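Local structure of TT1561 protein (Thermus thermophilus, 1UF3) at residues T157-N165 with K192-V203; G205-S213 with R220-R228. The protein is of unconfirmed function but binds calcium ions and, as a calcineurin-like metallophosphoesterase, probably hydrolyses phosphoester bonds. All blocks are in the same frame, centred on the assembly; numbering follows the deposited sequence.

Contact 1: residues T157-N165 with K192-V203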
loop_
_atom_site.group_PDB
_atom_site.type_symbol
_atom_site.label_atom_id
_atom_site.label_comp_id
_atom_site.label_asym_id
_atom_site.label_seq_id
_atom_site.Cartn_x
_atom_site.Cartn_y
_atom_site.Cartn_z
ATOM N N THR A 157 36.691 3.336 -10.555
ATOM C CA THR A 157 37.755 4.321 -10.497
ATOM C C THR A 157 37.316 5.699 -9.995
ATOM O O THR A 157 36.386 6.295 -10.529
ATOM C CB THR A 157 38.367 4.445 -11.893
ATOM O OG1 THR A 157 38.905 3.170 -12.263
ATOM C CG2 THR A 157 39.468 5.513 -11.944
HETATM N N MSE A 158 37.984 6.195 -8.956
HETATM C CA MSE A 158 37.667 7.503 -8.380
HETATM C C MSE A 158 38.163 8.657 -9.229
HETATM O O MSE A 158 39.231 8.580 -9.836
HETATM C CB MSE A 158 38.312 7.656 -7.012
HETATM C CG MSE A 158 37.670 6.910 -5.903
HETATM SE SE MSE A 158 38.159 7.765 -4.232
HETATM C CE MSE A 158 37.480 9.527 -4.604
ATOM N N PRO A 159 37.397 9.755 -9.278
ATOM C CA PRO A 159 37.837 10.906 -10.071
ATOM C C PRO A 159 38.822 11.744 -9.245
ATOM O O PRO A 159 38.835 11.682 -8.018
ATOM C CB PRO A 159 36.540 11.660 -10.327
ATOM C CG PRO A 159 35.794 11.429 -9.046
ATOM C CD PRO A 159 36.015 9.950 -8.805
ATOM N N TYR A 160 39.666 12.502 -9.924
ATOM C CA TYR A 160 40.607 13.363 -9.230
ATOM C C TYR A 160 39.767 14.455 -8.594
ATOM O O TYR A 160 38.939 15.069 -9.278
ATOM C CB TYR A 160 41.557 14.001 -10.220
ATOM C CG TYR A 160 42.277 15.178 -9.625
ATOM C CD1 TYR A 160 43.392 14.987 -8.811
ATOM C CD2 TYR A 160 41.844 16.483 -9.874
ATOM C CE1 TYR A 160 44.077 16.067 -8.257
ATOM C CE2 TYR A 160 42.520 17.582 -9.322
ATOM C CZ TYR A 160 43.641 17.362 -8.514
ATOM O OH TYR A 160 44.337 18.420 -7.967
ATOM N N HIS A 161 39.981 14.700 -7.305
ATOM C CA HIS A 161 39.230 15.710 -6.564
ATOM C C HIS A 161 40.024 16.048 -5.309
ATOM O O HIS A 161 40.235 15.188 -4.449
ATOM C CB HIS A 161 37.854 15.161 -6.160
ATOM C CG HIS A 161 36.937 16.187 -5.567
ATOM N ND1 HIS A 161 37.095 16.685 -4.293
ATOM C CD2 HIS A 161 35.864 16.831 -6.090
ATOM C CE1 HIS A 161 36.163 17.591 -4.054
ATOM N NE2 HIS A 161 35.404 17.700 -5.129
ATOM N N LYS A 162 40.448 17.304 -5.203
ATOM C CA LYS A 162 41.234 17.749 -4.059
ATOM C C LYS A 162 40.586 17.389 -2.725
ATOM O O LYS A 162 41.271 17.227 -1.712
ATOM C CB LYS A 162 41.495 19.261 -4.157
ATOM C CG LYS A 162 42.310 19.658 -5.387
ATOM C CD LYS A 162 43.014 21.007 -5.201
ATOM C CE LYS A 162 43.902 21.343 -6.403
ATOM N NZ LYS A 162 44.693 22.602 -6.206
ATOM N N GLY A 163 39.268 17.245 -2.722
ATOM C CA GLY A 163 38.587 16.879 -1.497
ATOM C C GLY A 163 38.593 15.374 -1.250
ATOM O O GLY A 163 39.003 14.936 -0.181
ATOM N N LEU A 164 38.172 14.588 -2.245
ATOM C CA LEU A 164 38.079 13.117 -2.148
ATOM C C LEU A 164 39.337 12.274 -2.365
ATOM O O LEU A 164 39.566 11.297 -1.647
ATOM C CB LEU A 164 37.016 12.590 -3.126
ATOM C CG LEU A 164 35.541 12.922 -2.911
ATOM C CD1 LEU A 164 34.722 12.333 -4.042
ATOM C CD2 LEU A 164 35.077 12.357 -1.592
ATOM N N ASN A 165 40.121 12.615 -3.378
ATOM C CA ASN A 165 41.330 11.860 -3.691
ATOM C C ASN A 165 42.228 12.595 -4.681
ATOM O O ASN A 165 41.996 12.575 -5.900
ATOM C CB ASN A 165 40.962 10.479 -4.256
ATOM C CG ASN A 165 42.186 9.610 -4.528
ATOM O OD1 ASN A 165 43.325 10.084 -4.513
ATOM N ND2 ASN A 165 41.951 8.333 -4.793
ATOM N N LYS A 192 32.007 8.975 2.253
ATOM C CA LYS A 192 32.199 10.413 2.153
ATOM C C LYS A 192 31.695 10.888 0.811
ATOM O O LYS A 192 31.456 10.088 -0.100
ATOM C CB LYS A 192 33.672 10.792 2.304
ATOM C CG LYS A 192 34.467 10.724 1.034
ATOM C CD LYS A 192 35.338 9.508 0.989
ATOM C CE LYS A 192 36.410 9.551 2.054
ATOM N NZ LYS A 192 37.213 8.302 2.012
ATOM N N HIS A 193 31.546 12.195 0.678
ATOM C CA HIS A 193 31.035 12.724 -0.565
ATOM C C HIS A 193 31.404 14.175 -0.754
ATOM O O HIS A 193 31.622 14.911 0.213
ATOM C CB HIS A 193 29.511 12.547 -0.587
ATOM C CG HIS A 193 28.801 13.292 0.499
ATOM N ND1 HIS A 193 28.180 14.505 0.287
ATOM C CD2 HIS A 193 28.611 12.999 1.806
ATOM C CE1 HIS A 193 27.635 14.925 1.415
ATOM N NE2 HIS A 193 27.883 14.029 2.355
ATOM N N GLU A 194 31.456 14.586 -2.011
ATOM C CA GLU A 194 31.781 15.964 -2.349
ATOM C C GLU A 194 31.087 16.326 -3.646
ATOM O O GLU A 194 30.596 15.452 -4.349
ATOM C CB GLU A 194 33.292 16.103 -2.555
ATOM C CG GLU A 194 34.115 15.907 -1.304
ATOM C CD GLU A 194 34.336 17.221 -0.581
ATOM O OE1 GLU A 194 33.407 17.695 0.105
ATOM O OE2 GLU A 194 35.441 17.788 -0.730
HETATM N N MSE A 195 31.041 17.617 -3.953
HETATM C CA MSE A 195 30.465 18.064 -5.207
HETATM C C MSE A 195 31.633 18.279 -6.168
HETATM O O MSE A 195 32.709 18.731 -5.762
HETATM C CB MSE A 195 29.725 19.396 -5.038
HETATM C CG MSE A 195 28.555 19.364 -4.077
HETATM SE SE MSE A 195 27.107 18.205 -4.698
HETATM C CE MSE A 195 26.909 18.844 -6.492
ATOM N N LEU A 196 31.416 17.929 -7.432
ATOM C CA LEU A 196 32.389 18.120 -8.497
ATOM C C LEU A 196 31.530 18.844 -9.524
ATOM O O LEU A 196 30.813 18.216 -10.332
ATOM C CB LEU A 196 32.879 16.780 -9.060
ATOM C CG LEU A 196 34.153 16.853 -9.923
ATOM C CD1 LEU A 196 34.708 15.454 -10.153
ATOM C CD2 LEU A 196 33.860 17.570 -11.259
ATOM N N GLY A 197 31.580 20.171 -9.467
ATOM C CA GLY A 197 30.762 20.968 -10.358
ATOM C C GLY A 197 29.355 20.763 -9.845
ATOM O O GLY A 197 29.113 20.829 -8.640
ATOM N N ALA A 198 28.424 20.468 -10.743
ATOM C CA ALA A 198 27.045 20.241 -10.329
ATOM C C ALA A 198 26.782 18.766 -9.992
ATOM O O ALA A 198 25.649 18.398 -9.672
ATOM C CB ALA A 198 26.098 20.703 -11.427
ATOM N N SER A 199 27.828 17.935 -10.044
ATOM C CA SER A 199 27.697 16.493 -9.768
ATOM C C SER A 199 28.023 16.099 -8.335
ATOM O O SER A 199 29.042 16.509 -7.798
ATOM C CB SER A 199 28.619 15.673 -10.678
ATOM O OG SER A 199 28.510 16.019 -12.048
ATOM N N TRP A 200 27.155 15.296 -7.726
ATOM C CA TRP A 200 27.346 14.802 -6.370
ATOM C C TRP A 200 28.135 13.485 -6.476
ATOM O O TRP A 200 27.645 12.494 -7.025
ATOM C CB TRP A 200 25.991 14.555 -5.710
ATOM C CG TRP A 200 26.034 14.102 -4.262
ATOM C CD1 TRP A 200 26.926 14.501 -3.301
ATOM C CD2 TRP A 200 25.083 13.256 -3.590
ATOM N NE1 TRP A 200 26.587 13.972 -2.088
ATOM C CE2 TRP A 200 25.459 13.203 -2.230
ATOM C CE3 TRP A 200 23.945 12.549 -4.006
ATOM C CZ2 TRP A 200 24.746 12.477 -1.284
ATOM C CZ3 TRP A 200 23.217 11.816 -3.047
ATOM C CH2 TRP A 200 23.622 11.788 -1.709
ATOM N N VAL A 201 29.367 13.481 -5.983
ATOM C CA VAL A 201 30.198 12.279 -6.033
ATOM C C VAL A 201 30.233 11.643 -4.660
ATOM O O VAL A 201 30.640 12.266 -3.666
ATOM C CB VAL A 201 31.621 12.589 -6.483
ATOM C CG1 VAL A 201 32.448 11.298 -6.530
ATOM C CG2 VAL A 201 31.593 13.254 -7.828
ATOM N N VAL A 202 29.800 10.392 -4.618
ATOM C CA VAL A 202 29.710 9.637 -3.385
ATOM C C VAL A 202 30.570 8.377 -3.349
ATOM O O VAL A 202 30.620 7.603 -4.312
ATOM C CB VAL A 202 28.235 9.196 -3.113
ATOM C CG1 VAL A 202 28.171 8.309 -1.854
ATOM C CG2 VAL A 202 27.317 10.445 -2.972
ATOM N N VAL A 203 31.258 8.208 -2.224
ATOM C CA VAL A 203 32.070 7.030 -1.948
ATOM C C VAL A 203 31.155 6.426 -0.899
ATOM O O VAL A 203 31.104 6.879 0.245
ATOM C CB VAL A 203 33.457 7.432 -1.357
ATOM C CG1 VAL A 203 34.169 6.221 -0.818
ATOM C CG2 VAL A 203 34.302 8.091 -2.444
#
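His161 meets the hairpin of strands 192-196 and 199-203 with the edge of its imidazole, NE2 donating a hydrogen bond to Met195 O at 3.0 Å. The acceptor lies close to the ring plane, but seen from the carbonyl the donor stands above the carbonyl plane, 41° out of it, so the bond misses the lone-pair direction. With CG anti to the backbone N (chi1 -172°), the ring reaches from the loop to the hairpin, and CD2 slides past CG of Leu196. Behind it, ND1 accepts from two backbone N-H groups, Gly163 N at 2.7 Å and Leu164 N at 3.1 Å, both tilted from the ring plane. The Glu194 side chain crosses the imidazole at about a right angle, its carboxylate plane turned 65° from the ring, and OE2 comes to 3.4 Å from His161 CE1 in an oblique approach. Leu164, in the classic beta bulge it forms with Asn165 opposite His161, runs antiparallel to the Glu194 side chain, CG against CG at 3.7 Å. Its CD1 passes aslant to CG1 of Val201, 3.5 Å away. Pro159 and Val201 point at each other, ring CG to CG1, while the selenomethionine Met158 bends at chi3 and brings CE across Val203 CG2 at 4.1 Å. On the flank of this apolar row, helix 170-179 packs on Pro159 and Leu196. The contact thus fastens the loop after strand 151-155 to an edge hairpin of the seven-stranded sheet, away from the calcium sites. Two N-H donors at ND1 and a donating NE2 are consistent with a neutral imidazole protonated at NE2, fixed in rotation at both nitrogens; a second proton, on ND1, would oppose the two incoming N-H groups.

Contact 2: residues G205-S213 with R220-R228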
loop_
_atom_site.group_PDB
_atom_site.type_symbol
_atom_site.label_atom_id
_atom_site.label_comp_id
_atom_site.label_asym_id
_atom_site.label_seq_id
_atom_site.Cartn_x
_atom_site.Cartn_y
_atom_site.Cartn_z
ATOM N N GLY A 205 31.283 3.549 0.583
ATOM C CA GLY A 205 31.898 2.713 1.597
ATOM C C GLY A 205 32.380 1.394 1.013
ATOM O O GLY A 205 32.071 1.046 -0.138
ATOM N N ASP A 206 33.134 0.649 1.818
ATOM C CA ASP A 206 33.681 -0.630 1.396
ATOM C C ASP A 206 32.988 -1.728 2.220
ATOM O O ASP A 206 33.176 -1.796 3.448
ATOM C CB ASP A 206 35.199 -0.622 1.652
ATOM C CG ASP A 206 35.887 -1.810 1.058
ATOM O OD1 ASP A 206 35.373 -2.915 1.260
ATOM O OD2 ASP A 206 36.925 -1.638 0.391
ATOM N N LEU A 207 32.180 -2.574 1.567
ATOM C CA LEU A 207 31.451 -3.629 2.284
ATOM C C LEU A 207 32.392 -4.678 2.894
ATOM O O LEU A 207 32.038 -5.347 3.870
ATOM C CB LEU A 207 30.441 -4.338 1.363
ATOM C CG LEU A 207 28.999 -4.556 1.855
ATOM C CD1 LEU A 207 28.483 -5.885 1.349
ATOM C CD2 LEU A 207 28.905 -4.512 3.338
ATOM N N SER A 208 33.569 -4.840 2.303
ATOM C CA SER A 208 34.553 -5.782 2.841
ATOM C C SER A 208 34.962 -5.275 4.225
ATOM O O SER A 208 35.440 -6.039 5.055
ATOM C CB SER A 208 35.793 -5.870 1.937
ATOM O OG SER A 208 36.634 -4.741 2.108
ATOM N N GLU A 209 34.764 -3.979 4.463
ATOM C CA GLU A 209 35.088 -3.377 5.752
ATOM C C GLU A 209 33.781 -3.176 6.496
ATOM O O GLU A 209 33.749 -2.529 7.548
ATOM C CB GLU A 209 35.779 -2.026 5.565
ATOM C CG GLU A 209 37.005 -2.044 4.658
ATOM C CD GLU A 209 38.173 -2.850 5.229
ATOM O OE1 GLU A 209 39.212 -2.942 4.546
ATOM O OE2 GLU A 209 38.053 -3.389 6.348
ATOM N N GLY A 210 32.707 -3.734 5.926
ATOM C CA GLY A 210 31.381 -3.639 6.508
ATOM C C GLY A 210 30.625 -2.334 6.269
ATOM O O GLY A 210 29.493 -2.190 6.718
ATOM N N GLU A 211 31.226 -1.393 5.554
ATOM C CA GLU A 211 30.590 -0.086 5.343
ATOM C C GLU A 211 29.570 0.055 4.201
ATOM O O GLU A 211 29.686 -0.578 3.148
ATOM C CB GLU A 211 31.654 0.989 5.114
ATOM C CG GLU A 211 32.912 0.853 5.952
ATOM C CD GLU A 211 33.996 1.810 5.494
ATOM O OE1 GLU A 211 34.202 1.932 4.265
ATOM O OE2 GLU A 211 34.647 2.439 6.362
ATOM N N TYR A 212 28.593 0.929 4.428
ATOM C CA TYR A 212 27.587 1.248 3.423
ATOM C C TYR A 212 26.969 2.599 3.763
ATOM O O TYR A 212 27.144 3.126 4.874
ATOM C CB TYR A 212 26.495 0.164 3.368
ATOM C CG TYR A 212 25.599 0.158 4.573
ATOM C CD1 TYR A 212 24.444 0.933 4.613
ATOM C CD2 TYR A 212 25.941 -0.579 5.698
ATOM C CE1 TYR A 212 23.655 0.978 5.758
ATOM C CE2 TYR A 212 25.164 -0.551 6.842
ATOM C CZ TYR A 212 24.024 0.228 6.875
ATOM O OH TYR A 212 23.283 0.245 8.037
ATOM N N SER A 213 26.242 3.141 2.793
ATOM C CA SER A 213 25.560 4.415 2.926
ATOM C C SER A 213 24.134 4.317 2.344
ATOM O O SER A 213 23.843 3.489 1.475
ATOM C CB SER A 213 26.312 5.504 2.141
ATOM O OG SER A 213 27.655 5.712 2.580
ATOM N N ARG A 220 21.005 15.273 -1.389
ATOM C CA ARG A 220 22.426 15.065 -1.618
ATOM C C ARG A 220 23.091 14.907 -0.258
ATOM O O ARG A 220 24.150 15.488 0.023
ATOM C CB ARG A 220 23.043 16.233 -2.384
ATOM C CG ARG A 220 22.478 16.361 -3.768
ATOM C CD ARG A 220 23.221 17.371 -4.572
ATOM N NE ARG A 220 22.693 17.405 -5.927
ATOM C CZ ARG A 220 21.440 17.744 -6.217
ATOM N NH1 ARG A 220 20.602 18.075 -5.241
ATOM N NH2 ARG A 220 21.025 17.742 -7.475
ATOM N N LYS A 221 22.432 14.126 0.593
ATOM C CA LYS A 221 22.908 13.829 1.933
ATOM C C LYS A 221 23.025 12.304 2.039
ATOM O O LYS A 221 22.289 11.582 1.370
ATOM C CB LYS A 221 21.914 14.317 2.986
ATOM C CG LYS A 221 21.903 15.802 3.248
ATOM C CD LYS A 221 20.950 16.112 4.404
ATOM C CE LYS A 221 20.897 17.602 4.724
ATOM N NZ LYS A 221 20.095 17.875 5.954
ATOM N N LEU A 222 23.942 11.831 2.880
ATOM C CA LEU A 222 24.150 10.399 3.085
ATOM C C LEU A 222 23.980 10.052 4.551
ATOM O O LEU A 222 24.308 10.860 5.429
ATOM C CB LEU A 222 25.572 9.978 2.713
ATOM C CG LEU A 222 26.132 10.128 1.306
ATOM C CD1 LEU A 222 27.569 9.619 1.286
ATOM C CD2 LEU A 222 25.281 9.342 0.338
ATOM N N GLU A 223 23.472 8.849 4.810
ATOM C CA GLU A 223 23.342 8.344 6.168
ATOM C C GLU A 223 24.315 7.185 6.174
ATOM O O GLU A 223 24.383 6.429 5.208
ATOM C CB GLU A 223 21.928 7.869 6.460
ATOM C CG GLU A 223 21.030 9.015 6.882
ATOM C CD GLU A 223 19.581 8.621 6.990
ATOM O OE1 GLU A 223 18.946 8.391 5.937
ATOM O OE2 GLU A 223 19.082 8.539 8.130
ATOM N N THR A 224 25.073 7.059 7.256
ATOM C CA THR A 224 26.105 6.038 7.370
ATOM C C THR A 224 25.776 4.809 8.205
ATOM O O THR A 224 25.003 4.870 9.158
ATOM C CB THR A 224 27.408 6.700 7.902
ATOM O OG1 THR A 224 28.258 7.005 6.789
ATOM C CG2 THR A 224 28.124 5.810 8.906
ATOM N N GLY A 225 26.375 3.684 7.838
ATOM C CA GLY A 225 26.137 2.463 8.581
ATOM C C GLY A 225 27.214 1.426 8.332
ATOM O O GLY A 225 28.064 1.598 7.457
ATOM N N ASN A 226 27.185 0.359 9.124
ATOM C CA ASN A 226 28.127 -0.753 8.994
ATOM C C ASN A 226 27.359 -1.990 9.447
ATOM O O ASN A 226 26.622 -1.937 10.423
ATOM C CB ASN A 226 29.366 -0.547 9.880
ATOM C CG ASN A 226 30.477 -1.554 9.578
ATOM O OD1 ASN A 226 30.345 -2.744 9.864
ATOM N ND2 ASN A 226 31.570 -1.076 8.986
ATOM N N VAL A 227 27.536 -3.101 8.744
ATOM C CA VAL A 227 26.814 -4.324 9.076
ATOM C C VAL A 227 27.419 -5.219 10.163
ATOM O O VAL A 227 26.954 -6.343 10.357
ATOM C CB VAL A 227 26.621 -5.177 7.822
ATOM C CG1 VAL A 227 25.845 -4.399 6.780
ATOM C CG2 VAL A 227 27.975 -5.584 7.274
ATOM N N ARG A 228 28.430 -4.738 10.877
ATOM C CA ARG A 228 29.062 -5.556 11.921
ATOM C C ARG A 228 28.143 -6.117 13.014
ATOM O O ARG A 228 28.232 -5.637 14.168
ATOM C CB ARG A 228 30.209 -4.786 12.571
ATOM C CG ARG A 228 31.380 -4.576 11.634
ATOM C CD ARG A 228 31.542 -5.776 10.716
ATOM N NE ARG A 228 32.811 -5.775 9.999
ATOM C CZ ARG A 228 33.139 -6.682 9.085
ATOM N NH1 ARG A 228 32.277 -7.650 8.785
ATOM N NH2 ARG A 228 34.326 -6.636 8.486
ATOM O OXT ARG A 228 27.349 -7.042 12.708
#
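Tyr212 and Gly225 come together because chi1 of the tyrosine (70°) sets CG between its own backbone N and carbonyl carbon, which lays the ring over the neighbouring strand, in the antiparallel beta hairpin of strands 211-216 and 221-226. Asn226 takes the other route: its CG is anti to the backbone N (chi1 -170°), which carries the amide toward the turn before strand 211-216. Strand 221-226 is the outermost strand, within this chain, of the six-stranded mixed sheet of the metallophosphoesterase fold. Tyr212 and Gly225 form a hydrogen-bonded pair, each N donating to the other's O, with non-hydrogen-bonded pairs Glu211-Asn226 and Ser213-Thr224 before and after it. Gly225 CA makes a CH-pi contact over the Tyr212 face, 3.9 Å from the ring centroid; having no side chain, the glycine lets the ring lie directly on its CA. Val227 CG1 approaches the same ring obliquely at CE2, and Phe24 of helix 18-25 also packs on Tyr212. The carboxylate of Glu211 turns back to its own segment, OE1 using its anti lone pair for Asp206 N and also accepting from Gly190 N. Earlier in strand 221-226, Glu223 turns away to a salt bridge with Arg2 of a second subunit. Past the paired strands, Val227 N reaches Gly210 O in the carbonyl plane, at 3.0 Å. Beside it, Asn226 ND2 donates to Glu209 O at 3.0 Å, with the acceptor near the amide plane and an N-H...O angle of 156°.

From the N terminus, the chain lays down strand 7-12 and helix 18-25 well before either contact. Contact 1 comes first: the loop 157-165 is met by the hairpin 192-203 after an excursion through helix 170-179 and strand 183-186. It closes before contact 2 opens, so the two lie in series, neither nested nor crossed. Strand 199-203 then leads into 205-213, and contact 2 closes the hairpin of strands 211-216 and 221-226, with six residues between its segments. Their centres are about 17 Å apart, yet they touch: Trp200 and Val202 of contact 1 pack on Leu222 of contact 2, and Trp200 on Arg220. Strand 199-203 of one sheet thereby packs against the outer hairpin of the other.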